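Local structure of cupin type-2 domain-containing protein (3H8U) at residues His45-Gln50 and Met100-Pro106; Gly60-Val66 and Asp87-Pro93; Glu51-His57 and Gly94-Met100; Glu35-Val40 and Ala114-Ala118. The protein is of unknown function but, as a member of the cupin family with a double-stranded beta-helix fold, probably binds a metal ion. The contacts are given in a common frame with arbitrary orientation. Numbering follows the deposited sequence.

Contact 1: residues His45-Gln50 and Met100-Pro106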
loop_
_atom_site.group_PDB
_atom_site.type_symbol
_atom_site.label_atom_id
_atom_site.label_comp_id
_atom_site.label_asym_id
_atom_site.label_seq_id
_atom_site.Cartn_x
_atom_site.Cartn_y
_atom_site.Cartn_z
ATOM N N HIS A 45 -12.786 1.426 -4.978
ATOM C CA HIS A 45 -13.097 2.241 -6.158
ATOM C C HIS A 45 -14.327 3.087 -5.841
ATOM O O HIS A 45 -15.328 2.577 -5.374
ATOM C CB HIS A 45 -13.361 1.325 -7.366
ATOM C CG HIS A 45 -13.844 2.042 -8.599
ATOM N ND1 HIS A 45 -15.093 2.625 -8.704
ATOM C CD2 HIS A 45 -13.236 2.243 -9.793
ATOM C CE1 HIS A 45 -15.227 3.148 -9.912
ATOM N NE2 HIS A 45 -14.098 2.971 -10.572
ATOM N N ALA A 46 -14.239 4.385 -6.108
ATOM C CA ALA A 46 -15.388 5.271 -6.009
ATOM C C ALA A 46 -15.522 6.115 -7.270
ATOM O O ALA A 46 -14.562 6.709 -7.746
ATOM C CB ALA A 46 -15.290 6.176 -4.759
ATOM N N HIS A 47 -16.733 6.151 -7.793
ATOM C CA HIS A 47 -17.107 7.085 -8.844
ATOM C C HIS A 47 -17.206 8.490 -8.249
ATOM O O HIS A 47 -17.424 8.649 -7.034
ATOM C CB HIS A 47 -18.481 6.735 -9.429
ATOM C CG HIS A 47 -18.506 5.482 -10.240
ATOM N ND1 HIS A 47 -17.800 5.332 -11.423
ATOM C CD2 HIS A 47 -19.211 4.332 -10.076
ATOM C CE1 HIS A 47 -18.034 4.125 -11.919
ATOM N NE2 HIS A 47 -18.893 3.507 -11.125
ATOM N N PRO A 48 -17.104 9.520 -9.109
ATOM C CA PRO A 48 -17.357 10.877 -8.648
ATOM C C PRO A 48 -18.624 11.023 -7.799
ATOM O O PRO A 48 -19.701 10.573 -8.200
ATOM C CB PRO A 48 -17.492 11.656 -9.959
ATOM C CG PRO A 48 -16.511 10.979 -10.827
ATOM C CD PRO A 48 -16.737 9.514 -10.531
ATOM N N GLY A 49 -18.472 11.633 -6.639
ATOM C CA GLY A 49 -19.602 11.835 -5.733
ATOM C C GLY A 49 -19.848 10.687 -4.756
ATOM O O GLY A 49 -20.579 10.867 -3.782
ATOM N N GLN A 50 -19.281 9.510 -5.027
ATOM C CA GLN A 50 -19.456 8.354 -4.148
ATOM C C GLN A 50 -18.566 8.530 -2.952
ATOM O O GLN A 50 -17.569 9.281 -3.007
ATOM C CB GLN A 50 -19.122 7.040 -4.846
ATOM C CG GLN A 50 -20.117 6.667 -5.894
ATOM C CD GLN A 50 -20.013 5.226 -6.321
ATOM O OE1 GLN A 50 -18.948 4.762 -6.679
ATOM N NE2 GLN A 50 -21.140 4.511 -6.302
HETATM N N MSE A 100 -14.793 11.208 -0.030
HETATM C CA MSE A 100 -15.694 11.403 -1.161
HETATM C C MSE A 100 -14.846 11.689 -2.401
HETATM O O MSE A 100 -13.949 12.554 -2.332
HETATM C CB MSE A 100 -16.679 12.564 -0.923
HETATM C CG MSE A 100 -17.877 12.474 -1.925
HETATM SE SE MSE A 100 -18.570 14.122 -2.431
HETATM C CE MSE A 100 -16.930 14.803 -3.072
ATOM N N ASN A 101 -15.124 10.976 -3.503
ATOM C CA ASN A 101 -14.475 11.237 -4.805
ATOM C C ASN A 101 -14.976 12.596 -5.324
ATOM O O ASN A 101 -16.133 12.720 -5.754
ATOM C CB ASN A 101 -14.753 10.130 -5.828
ATOM C CG ASN A 101 -14.083 10.387 -7.138
ATOM O OD1 ASN A 101 -13.532 11.463 -7.313
ATOM N ND2 ASN A 101 -14.092 9.414 -8.058
ATOM N N SER A 102 -14.093 13.601 -5.298
ATOM C CA SER A 102 -14.402 14.953 -5.766
ATOM C C SER A 102 -14.171 15.135 -7.281
ATOM O O SER A 102 -14.532 16.177 -7.848
ATOM C CB SER A 102 -13.580 15.984 -4.977
ATOM O OG SER A 102 -12.221 15.577 -4.903
ATOM N N GLY A 103 -13.583 14.130 -7.925
ATOM C CA GLY A 103 -13.589 14.044 -9.380
ATOM C C GLY A 103 -12.419 14.754 -10.041
ATOM O O GLY A 103 -11.694 15.499 -9.356
ATOM N N PRO A 104 -12.299 14.624 -11.371
ATOM C CA PRO A 104 -13.222 13.889 -12.255
ATOM C C PRO A 104 -13.004 12.397 -12.406
ATOM O O PRO A 104 -13.930 11.698 -12.821
ATOM C CB PRO A 104 -13.015 14.562 -13.604
ATOM C CG PRO A 104 -11.687 15.158 -13.554
ATOM C CD PRO A 104 -11.320 15.409 -12.149
ATOM N N GLU A 105 -11.798 11.915 -12.126
ATOM C CA GLU A 105 -11.449 10.553 -12.450
ATOM C C GLU A 105 -12.018 9.598 -11.405
ATOM O O GLU A 105 -12.329 10.028 -10.290
ATOM C CB GLU A 105 -9.930 10.407 -12.509
ATOM C CG GLU A 105 -9.314 11.206 -13.628
ATOM C CD GLU A 105 -7.838 10.933 -13.838
ATOM O OE1 GLU A 105 -7.304 9.922 -13.341
ATOM O OE2 GLU A 105 -7.218 11.738 -14.555
ATOM N N PRO A 106 -12.116 8.290 -11.759
ATOM C CA PRO A 106 -12.352 7.319 -10.699
ATOM C C PRO A 106 -11.318 7.479 -9.588
ATOM O O PRO A 106 -10.120 7.740 -9.851
ATOM C CB PRO A 106 -12.188 5.955 -11.389
ATOM C CG PRO A 106 -11.533 6.277 -12.724
ATOM C CD PRO A 106 -11.982 7.646 -13.078
#

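Contact 2: residues Gly60-Val66 and Asp87-Pro93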
loop_
_atom_site.group_PDB
_atom_site.type_symbol
_atom_site.label_atom_id
_atom_site.label_comp_id
_atom_site.label_asym_id
_atom_site.label_seq_id
_atom_site.Cartn_x
_atom_site.Cartn_y
_atom_site.Cartn_z
ATOM N N GLY A 60 -6.614 -0.701 15.068
ATOM C CA GLY A 60 -5.896 -0.938 13.820
ATOM C C GLY A 60 -5.571 0.348 13.125
ATOM O O GLY A 60 -6.215 1.378 13.389
ATOM N N GLN A 61 -4.538 0.293 12.294
ATOM C CA GLN A 61 -4.143 1.367 11.400
ATOM C C GLN A 61 -4.590 1.029 9.987
ATOM O O GLN A 61 -4.463 -0.128 9.535
ATOM C CB GLN A 61 -2.621 1.544 11.435
ATOM C CG GLN A 61 -2.115 2.603 10.458
ATOM C CD GLN A 61 -0.676 2.845 10.619
ATOM O OE1 GLN A 61 -0.163 2.854 11.765
ATOM N NE2 GLN A 61 0.003 3.152 9.510
ATOM N N ASP A 62 -5.131 2.033 9.295
ATOM C CA ASP A 62 -5.534 1.902 7.917
ATOM C C ASP A 62 -4.697 2.852 7.056
ATOM O O ASP A 62 -4.786 4.081 7.168
ATOM C CB ASP A 62 -7.021 2.219 7.769
ATOM C CG ASP A 62 -7.578 1.856 6.402
ATOM O OD1 ASP A 62 -6.821 1.337 5.527
ATOM O OD2 ASP A 62 -8.811 2.097 6.218
ATOM N N THR A 63 -3.863 2.254 6.228
ATOM C CA THR A 63 -2.973 2.978 5.341
ATOM C C THR A 63 -3.505 2.855 3.912
ATOM O O THR A 63 -3.627 1.743 3.380
ATOM C CB THR A 63 -1.512 2.435 5.403
ATOM O OG1 THR A 63 -1.045 2.484 6.758
ATOM C CG2 THR A 63 -0.606 3.328 4.536
ATOM N N TRP A 64 -3.832 4.000 3.305
ATOM C CA TRP A 64 -4.293 4.037 1.937
ATOM C C TRP A 64 -3.230 4.535 0.991
ATOM O O TRP A 64 -2.575 5.536 1.249
ATOM C CB TRP A 64 -5.484 4.979 1.758
ATOM C CG TRP A 64 -6.714 4.697 2.518
ATOM C CD1 TRP A 64 -6.961 3.663 3.365
ATOM C CD2 TRP A 64 -7.929 5.453 2.444
ATOM N NE1 TRP A 64 -8.247 3.731 3.818
ATOM C CE2 TRP A 64 -8.860 4.827 3.286
ATOM C CE3 TRP A 64 -8.320 6.597 1.727
ATOM C CZ2 TRP A 64 -10.159 5.293 3.449
ATOM C CZ3 TRP A 64 -9.619 7.066 1.886
ATOM C CH2 TRP A 64 -10.525 6.417 2.736
ATOM N N THR A 65 -3.074 3.844 -0.144
ATOM C CA THR A 65 -2.198 4.337 -1.203
ATOM C C THR A 65 -3.054 4.611 -2.444
ATOM O O THR A 65 -3.688 3.719 -2.993
ATOM C CB THR A 65 -1.042 3.332 -1.498
ATOM O OG1 THR A 65 -0.169 3.256 -0.370
ATOM C CG2 THR A 65 -0.254 3.795 -2.697
ATOM N N VAL A 66 -3.067 5.865 -2.887
ATOM C CA VAL A 66 -3.954 6.266 -3.949
ATOM C C VAL A 66 -3.335 5.977 -5.335
ATOM O O VAL A 66 -2.243 6.490 -5.679
ATOM C CB VAL A 66 -4.381 7.755 -3.802
ATOM C CG1 VAL A 66 -5.383 8.077 -4.871
ATOM C CG2 VAL A 66 -4.993 8.028 -2.402
ATOM N N ASP A 87 -0.624 9.887 -3.376
ATOM C CA ASP A 87 -0.659 10.221 -1.963
ATOM C C ASP A 87 -0.908 8.966 -1.122
ATOM O O ASP A 87 -1.492 7.982 -1.583
ATOM C CB ASP A 87 -1.794 11.222 -1.647
ATOM C CG ASP A 87 -1.498 12.628 -2.067
ATOM O OD1 ASP A 87 -0.334 12.960 -2.390
ATOM O OD2 ASP A 87 -2.475 13.437 -2.044
ATOM N N ILE A 88 -0.479 9.038 0.138
ATOM C CA ILE A 88 -0.741 8.048 1.165
ATOM C C ILE A 88 -1.646 8.729 2.213
ATOM O O ILE A 88 -1.374 9.850 2.622
ATOM C CB ILE A 88 0.591 7.610 1.843
ATOM C CG1 ILE A 88 1.541 7.046 0.793
ATOM C CG2 ILE A 88 0.347 6.657 2.999
ATOM C CD1 ILE A 88 2.981 6.941 1.222
ATOM N N ALA A 89 -2.708 8.058 2.662
ATOM C CA ALA A 89 -3.525 8.555 3.781
ATOM C C ALA A 89 -3.461 7.540 4.920
ATOM O O ALA A 89 -3.507 6.331 4.665
ATOM C CB ALA A 89 -4.976 8.780 3.358
ATOM N N ILE A 90 -3.222 8.015 6.146
ATOM C CA ILE A 90 -3.092 7.088 7.267
ATOM C C ILE A 90 -4.090 7.457 8.339
ATOM O O ILE A 90 -4.117 8.626 8.821
ATOM C CB ILE A 90 -1.646 7.013 7.830
ATOM C CG1 ILE A 90 -0.663 6.469 6.783
ATOM C CG2 ILE A 90 -1.608 6.134 9.147
ATOM C CD1 ILE A 90 0.825 6.720 7.145
ATOM N N ALA A 91 -4.875 6.466 8.770
ATOM C CA ALA A 91 -5.655 6.587 10.008
ATOM C C ALA A 91 -4.994 5.675 11.026
ATOM O O ALA A 91 -4.918 4.446 10.809
ATOM C CB ALA A 91 -7.101 6.178 9.791
ATOM N N LYS A 92 -4.517 6.262 12.123
ATOM C CA LYS A 92 -4.077 5.474 13.284
ATOM C C LYS A 92 -5.294 4.988 14.051
ATOM O O LYS A 92 -6.395 5.486 13.823
ATOM C CB LYS A 92 -3.186 6.300 14.183
ATOM C CG LYS A 92 -1.898 6.672 13.517
ATOM C CD LYS A 92 -0.976 7.421 14.445
ATOM C CE LYS A 92 -1.045 8.881 14.255
ATOM N NZ LYS A 92 0.006 9.568 15.104
ATOM N N PRO A 93 -5.098 4.033 14.973
ATOM C CA PRO A 93 -6.220 3.605 15.787
ATOM C C PRO A 93 -6.970 4.780 16.458
ATOM O O PRO A 93 -6.354 5.691 16.999
ATOM C CB PRO A 93 -5.557 2.661 16.800
ATOM C CG PRO A 93 -4.404 2.119 16.103
ATOM C CD PRO A 93 -3.879 3.261 15.275
HETATM O O HOH W 1 -7.579 2.992 11.259
#

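Contact 3: residues Glu51-His57 and Gly94-Met100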
loop_
_atom_site.group_PDB
_atom_site.type_symbol
_atom_site.label_atom_id
_atom_site.label_comp_id
_atom_site.label_asym_id
_atom_site.label_seq_id
_atom_site.Cartn_x
_atom_site.Cartn_y
_atom_site.Cartn_z
ATOM N N GLU A 51 -18.974 7.879 -1.862
ATOM C CA GLU A 51 -18.266 7.986 -0.597
ATOM C C GLU A 51 -17.801 6.654 -0.031
ATOM O O GLU A 51 -18.478 5.623 -0.161
ATOM C CB GLU A 51 -19.147 8.665 0.441
ATOM C CG GLU A 51 -19.365 10.101 0.171
ATOM C CD GLU A 51 -20.422 10.711 1.069
ATOM O OE1 GLU A 51 -20.675 10.180 2.181
ATOM O OE2 GLU A 51 -21.009 11.709 0.616
ATOM N N ILE A 52 -16.643 6.700 0.605
ATOM C CA ILE A 52 -16.211 5.676 1.539
ATOM C C ILE A 52 -16.722 6.136 2.923
ATOM O O ILE A 52 -16.271 7.151 3.417
ATOM C CB ILE A 52 -14.666 5.590 1.544
ATOM C CG1 ILE A 52 -14.088 5.343 0.129
ATOM C CG2 ILE A 52 -14.187 4.536 2.511
ATOM C CD1 ILE A 52 -14.428 4.023 -0.482
ATOM N N ALA A 53 -17.649 5.418 3.545
ATOM C CA ALA A 53 -18.209 5.855 4.821
ATOM C C ALA A 53 -17.144 6.022 5.884
ATOM O O ALA A 53 -16.206 5.236 5.961
ATOM C CB ALA A 53 -19.257 4.895 5.329
ATOM N N SER A 54 -17.319 7.065 6.683
ATOM C CA SER A 54 -16.428 7.377 7.765
ATOM C C SER A 54 -16.568 6.336 8.869
ATOM O O SER A 54 -17.680 5.917 9.246
ATOM C CB SER A 54 -16.682 8.792 8.301
ATOM O OG SER A 54 -16.266 9.740 7.321
ATOM N N HIS A 55 -15.408 5.927 9.354
ATOM C CA HIS A 55 -15.299 4.864 10.319
ATOM C C HIS A 55 -13.985 4.976 11.094
ATOM O O HIS A 55 -13.076 5.720 10.729
ATOM C CB HIS A 55 -15.426 3.480 9.638
ATOM C CG HIS A 55 -14.388 3.174 8.596
ATOM N ND1 HIS A 55 -14.348 3.792 7.355
ATOM C CD2 HIS A 55 -13.399 2.249 8.581
ATOM C CE1 HIS A 55 -13.358 3.282 6.645
ATOM N NE2 HIS A 55 -12.786 2.321 7.349
ATOM N N VAL A 56 -13.946 4.229 12.193
ATOM C CA VAL A 56 -12.767 4.149 13.033
ATOM C C VAL A 56 -12.429 2.670 13.329
ATOM O O VAL A 56 -13.325 1.856 13.551
ATOM C CB VAL A 56 -13.000 4.977 14.348
ATOM C CG1 VAL A 56 -14.292 4.564 15.044
ATOM C CG2 VAL A 56 -11.809 4.873 15.294
ATOM N N HIS A 57 -11.144 2.334 13.325
ATOM C CA HIS A 57 -10.682 1.043 13.800
ATOM C C HIS A 57 -10.092 1.366 15.177
ATOM O O HIS A 57 -9.056 2.032 15.249
ATOM C CB HIS A 57 -9.559 0.437 12.941
ATOM C CG HIS A 57 -9.951 0.141 11.531
ATOM N ND1 HIS A 57 -9.704 1.022 10.506
ATOM C CD2 HIS A 57 -10.505 -0.951 10.965
ATOM C CE1 HIS A 57 -10.151 0.510 9.376
ATOM N NE2 HIS A 57 -10.640 -0.691 9.629
ATOM N N GLY A 94 -8.297 4.770 16.422
ATOM C CA GLY A 94 -9.064 5.839 17.055
ATOM C C GLY A 94 -9.171 7.115 16.216
ATOM O O GLY A 94 -9.705 8.130 16.680
ATOM N N GLN A 95 -8.678 7.062 14.982
ATOM C CA GLN A 95 -8.809 8.178 14.056
ATOM C C GLN A 95 -9.925 7.924 13.037
ATOM O O GLN A 95 -9.888 6.961 12.282
ATOM C CB GLN A 95 -7.470 8.474 13.366
ATOM C CG GLN A 95 -6.436 9.064 14.288
ATOM C CD GLN A 95 -5.235 9.640 13.543
ATOM O OE1 GLN A 95 -4.795 9.087 12.519
ATOM N NE2 GLN A 95 -4.655 10.700 14.101
ATOM N N VAL A 96 -10.910 8.822 13.004
ATOM C CA VAL A 96 -11.981 8.731 12.025
ATOM C C VAL A 96 -11.436 8.982 10.621
ATOM O O VAL A 96 -10.606 9.892 10.411
ATOM C CB VAL A 96 -13.123 9.745 12.319
ATOM C CG1 VAL A 96 -14.219 9.646 11.247
ATOM C CG2 VAL A 96 -13.734 9.490 13.675
ATOM N N HIS A 97 -11.868 8.166 9.662
ATOM C CA HIS A 97 -11.492 8.370 8.267
ATOM C C HIS A 97 -12.570 7.851 7.305
ATOM O O HIS A 97 -13.230 6.823 7.543
ATOM C CB HIS A 97 -10.126 7.721 7.949
ATOM C CG HIS A 97 -10.089 6.236 8.125
ATOM N ND1 HIS A 97 -10.345 5.624 9.341
ATOM C CD2 HIS A 97 -9.763 5.239 7.261
ATOM C CE1 HIS A 97 -10.221 4.311 9.192
ATOM N NE2 HIS A 97 -9.876 4.059 7.943
ATOM N N GLY A 98 -12.724 8.591 6.226
ATOM C CA GLY A 98 -13.683 8.311 5.160
ATOM C C GLY A 98 -13.282 9.167 3.965
ATOM O O GLY A 98 -12.319 9.954 4.053
ATOM N N ALA A 99 -14.002 9.056 2.846
ATOM C CA ALA A 99 -13.675 9.910 1.700
ATOM C C ALA A 99 -14.851 10.130 0.761
ATOM O O ALA A 99 -15.800 9.364 0.791
ATOM C CB ALA A 99 -12.478 9.347 0.954
HETATM N N MSE A 100 -14.793 11.208 -0.030
HETATM C CA MSE A 100 -15.694 11.403 -1.161
HETATM C C MSE A 100 -14.846 11.689 -2.401
HETATM O O MSE A 100 -13.949 12.554 -2.332
HETATM C CB MSE A 100 -16.679 12.564 -0.923
HETATM C CG MSE A 100 -17.877 12.474 -1.925
HETATM SE SE MSE A 100 -18.570 14.122 -2.431
HETATM C CE MSE A 100 -16.930 14.803 -3.072
HETATM O O HOH W 2 -9.431 4.428 12.510
#

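Contact 4: residues Glu35-Val40 and Ala114-Ala118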
loop_
_atom_site.group_PDB
_atom_site.type_symbol
_atom_site.label_atom_id
_atom_site.label_comp_id
_atom_site.label_asym_id
_atom_site.label_seq_id
_atom_site.Cartn_x
_atom_site.Cartn_y
_atom_site.Cartn_z
ATOM N N GLU A 35 -6.391 -11.470 2.857
ATOM C CA GLU A 35 -6.601 -11.333 4.287
ATOM C C GLU A 35 -5.705 -12.319 5.008
ATOM O O GLU A 35 -5.689 -13.489 4.702
ATOM C CB GLU A 35 -8.056 -11.600 4.650
ATOM C CG GLU A 35 -8.385 -11.261 6.102
ATOM C CD GLU A 35 -9.876 -11.115 6.362
ATOM O OE1 GLU A 35 -10.616 -10.752 5.424
ATOM O OE2 GLU A 35 -10.298 -11.332 7.523
ATOM N N THR A 36 -4.926 -11.810 5.954
ATOM C CA THR A 36 -3.995 -12.616 6.750
ATOM C C THR A 36 -4.115 -12.071 8.151
ATOM O O THR A 36 -4.766 -11.068 8.343
ATOM C CB THR A 36 -2.528 -12.463 6.327
ATOM O OG1 THR A 36 -2.058 -11.156 6.670
ATOM C CG2 THR A 36 -2.334 -12.722 4.813
ATOM N N ASN A 37 -3.457 -12.710 9.110
ATOM C CA ASN A 37 -3.451 -12.205 10.483
ATOM C C ASN A 37 -2.814 -10.834 10.589
ATOM O O ASN A 37 -3.230 -10.009 11.422
ATOM C CB ASN A 37 -2.746 -13.193 11.417
ATOM C CG ASN A 37 -3.553 -14.448 11.627
ATOM O OD1 ASN A 37 -4.790 -14.405 11.620
ATOM N ND2 ASN A 37 -2.885 -15.565 11.782
ATOM N N ASP A 38 -1.838 -10.584 9.724
ATOM C CA ASP A 38 -0.991 -9.386 9.829
ATOM C C ASP A 38 -1.613 -8.162 9.131
ATOM O O ASP A 38 -1.363 -7.024 9.504
ATOM C CB ASP A 38 0.400 -9.671 9.222
ATOM C CG ASP A 38 1.141 -10.792 9.936
ATOM O OD1 ASP A 38 1.292 -10.741 11.169
ATOM O OD2 ASP A 38 1.531 -11.745 9.244
ATOM N N SER A 39 -2.416 -8.389 8.094
ATOM C CA SER A 39 -3.075 -7.297 7.366
ATOM C C SER A 39 -4.242 -7.824 6.533
ATOM O O SER A 39 -4.291 -8.991 6.138
ATOM C CB SER A 39 -2.129 -6.602 6.369
ATOM O OG SER A 39 -0.989 -6.011 7.021
ATOM N N VAL A 40 -5.139 -6.905 6.231
ATOM C CA VAL A 40 -6.151 -7.110 5.204
ATOM C C VAL A 40 -5.906 -6.048 4.120
ATOM O O VAL A 40 -5.801 -4.857 4.424
ATOM C CB VAL A 40 -7.570 -7.019 5.802
ATOM C CG1 VAL A 40 -8.626 -7.037 4.709
ATOM C CG2 VAL A 40 -7.825 -8.163 6.784
ATOM N N ALA A 114 -4.077 -2.966 9.486
ATOM C CA ALA A 114 -3.240 -3.811 10.333
ATOM C C ALA A 114 -3.560 -3.543 11.797
ATOM O O ALA A 114 -3.649 -2.372 12.201
ATOM C CB ALA A 114 -1.756 -3.545 10.064
ATOM N N PRO A 115 -3.752 -4.608 12.597
ATOM C CA PRO A 115 -3.735 -6.041 12.264
ATOM C C PRO A 115 -4.886 -6.492 11.384
ATOM O O PRO A 115 -5.837 -5.767 11.189
ATOM C CB PRO A 115 -3.827 -6.738 13.636
ATOM C CG PRO A 115 -3.664 -5.744 14.601
ATOM C CD PRO A 115 -3.971 -4.412 14.039
ATOM N N GLY A 116 -4.783 -7.707 10.871
ATOM C CA GLY A 116 -5.726 -8.206 9.906
ATOM C C GLY A 116 -7.124 -8.342 10.459
ATOM O O GLY A 116 -8.093 -8.173 9.704
ATOM N N ASN A 117 -7.231 -8.577 11.758
ATOM C CA ASN A 117 -8.539 -8.753 12.398
ATOM C C ASN A 117 -9.091 -7.493 13.080
ATOM O O ASN A 117 -10.029 -7.584 13.864
ATOM C CB ASN A 117 -8.511 -9.939 13.384
ATOM C CG ASN A 117 -7.847 -9.608 14.723
ATOM O OD1 ASN A 117 -7.315 -8.501 14.948
ATOM N ND2 ASN A 117 -7.880 -10.590 15.637
ATOM N N ALA A 118 -8.508 -6.330 12.794
ATOM C CA ALA A 118 -8.977 -5.086 13.404
ATOM C C ALA A 118 -10.419 -4.819 12.988
ATOM O O ALA A 118 -10.748 -4.734 11.785
ATOM C CB ALA A 118 -8.089 -3.907 13.025
HETATM O O HOH W 3 -4.872 -10.157 13.425
#

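Contact 1: residues His45-Gln50 and Met100-Pro106
H47-Q50 forms a type II beta turn, closed by Q50 N to H47 O at 2.9 Å, and docks on the end of strand 97-101 through two backbone hydrogen bonds: N101 N to Q50 O at 3.0 Å and G49 N to N101 O at 2.7 Å (171°). G49 takes phi 89°, where a CB would jam against the preceding carbonyl, so the turn calls for glycine. Among the side chains, N101 ND2 donates to A46 O at 2.8 Å and to E105 O, in its own segment, at 2.9 Å; a weak bond from G103 N reaches N101 OD1 at 2.7 Å. One amide thus ties the end of strand 40-46 to the 102-106 loop; N101 falls at the final asparagine position of the second cupin motif. Around this polar centre, P48 CG lies 3.3 Å from P104 O, and the H45 ring packs obliquely on P106, with NE2 3.6 Å from CB. H47 N donates to Q50 OE1 at 2.8 Å, while Q50 NE2 bonds S24 O. The contact bridges the two sheets at one end of the double-stranded beta-helix: A46 pairs with F107 of strand 107-114, M100 with E72 of strand 70-74.

Contact 2: residues Gly60-Val66 and Asp87-Pro93
A89, Q61 and D87 bury the most surface in this antiparallel pairing within one of the two sheets of the cupin double-stranded beta-helix, whose strand axes approach to 4.6 Å at 166°. A89 sits opposite W64 as a hydrogen-bonded pair: W64 N to A89 O is 2.7 Å (176°), A89 N to W64 O is 2.9 Å, and their CB atoms lie 4.2 Å apart. D62 N to A91 O and A91 N to D62 O, both 2.9 Å, repeat the pattern. On this face W64 NE1 also donates to D62 OD2 at 3.0 Å, and D62 OD1 bonds S111. T63 and T65 lie on the other face with I90 and I88. Q61 NE2 bonds T63 OG1 at 3.0 Å and touches I90 CG2 at 3.4 Å, while Q61 OE1 bonds T36 of the second subunit. D87 ends the pairing with its O, which accepts from V66 N at 2.9 Å; its side chain bonds K84 N and S16 of the second subunit. W64 stacks on F109 of strand 107-114, which flanks strand 61-68. Strand 87-91 is the sheet's edge within this chain, but the second subunit continues the sheet by pairing with D87-A89.

Contact 3: residues Glu51-His57 and Gly94-Met100
The HxH pair H55 and H57 and the later H97 belong to the two conserved cupin motifs, and their clustered imidazoles are consistent with a metal site as in other cupins. The three rings form a triangular cluster, the H97 centroid 4.2 Å from that of H55, with planes oblique at 41°, and 5.5 Å from that of H57. H55 NE2 and H97 NE2 are 3.4 Å apart, not hydrogen-bonded, and H57 ND1 and H97 CE1 3.6 Å. H97 NE2 instead bonds D62, which occupies the acidic position of the first motif. The scaffold is an antiparallel pair in one sheet of the double-stranded beta-helix, with axes 4.5 Å apart at 155°. I52 N to A99 O (2.8 Å) and A99 N to I52 O (3.0 Å) hold one end; H55 N to H97 O (3.0 Å) and H97 N to H55 O (2.9 Å) hold the other. Between them a beta bulge shifts the register by one residue, and G98 passes S54 so closely that a CB would lie 2.4 Å from S54 OG. G94 N donates to H57 O at 3.1 Å, and a water bridges H57 N (2.8 Å) and Q95 O (2.6 Å).

Contact 4: residues Glu35-Val40 and Ala114-Ala118
At the start of the loop between strands 31-35 and 40-46, the E35 carboxylate only skirts the contact, OE2 standing 4.4 Å from G116 O. The T36 carbonyl O receives a nearly linear CA-H...O contact from G116 CA (3.4 Å, 170°), and T36 OG1 accepts from S39 N at 3.1 Å in an ST motif, besides bonding Q61 of the second subunit. T36 N to S39 O at 2.9 Å joins the two ends of the loop. N37 turns its side chain away but offers its O to G116 N at 2.8 Å (152°), the one direct hydrogen bond between the segments; the same O accepts from a water at 2.6 Å that N117 N reaches at 3.3 Å. D38 O lies 3.5 Å from A114 CB and accepts from S39 OG at 2.7 Å. S39 and G116 have the nearest CA atoms, 3.8 Å apart. V40 ends the walk with CG2, in one of two conformers, a short 2.9 Å from G116 O. Opposite, the 114-118 loop follows strand 107-114, a cis peptide before P115 leading into the type I turn P115-A118; the contact thus joins two loops at an end of the cupin beta-helix, beside the second subunit. The adhesion is mainly between backbones, and it depends on a residue without a side chain: a CB on G116 would fall 1.9 Å from T36 O and 2.9 Å from N37 O.

How the contacts relate
Contact 2 is the most buried, its centre about 8 Å from that of the chain; contact 3 is partly buried, as are the loop contacts 1 and 4, whose centres lie about 27 Å apart on opposite sides of the chain's centre. Contacts 2 and 3 are strand pairings from facing sheets, with W64 CZ3 3.8 Å from A99 CB. The histidine cluster, consistent with a metal site, belongs to contact 3, and contact 2 supplies D62 to it, OD2 lying 2.8 Å from H97 NE2. Contacts 1 and 3 share M100, but contact 1 adds a side-chain amide to two backbone bonds, whereas backbone pairing prevails in contact 3. Contact 4 meets contact 2 through Q61 N and A114 O at 2.8 Å. Contact 1 alone misses the second subunit.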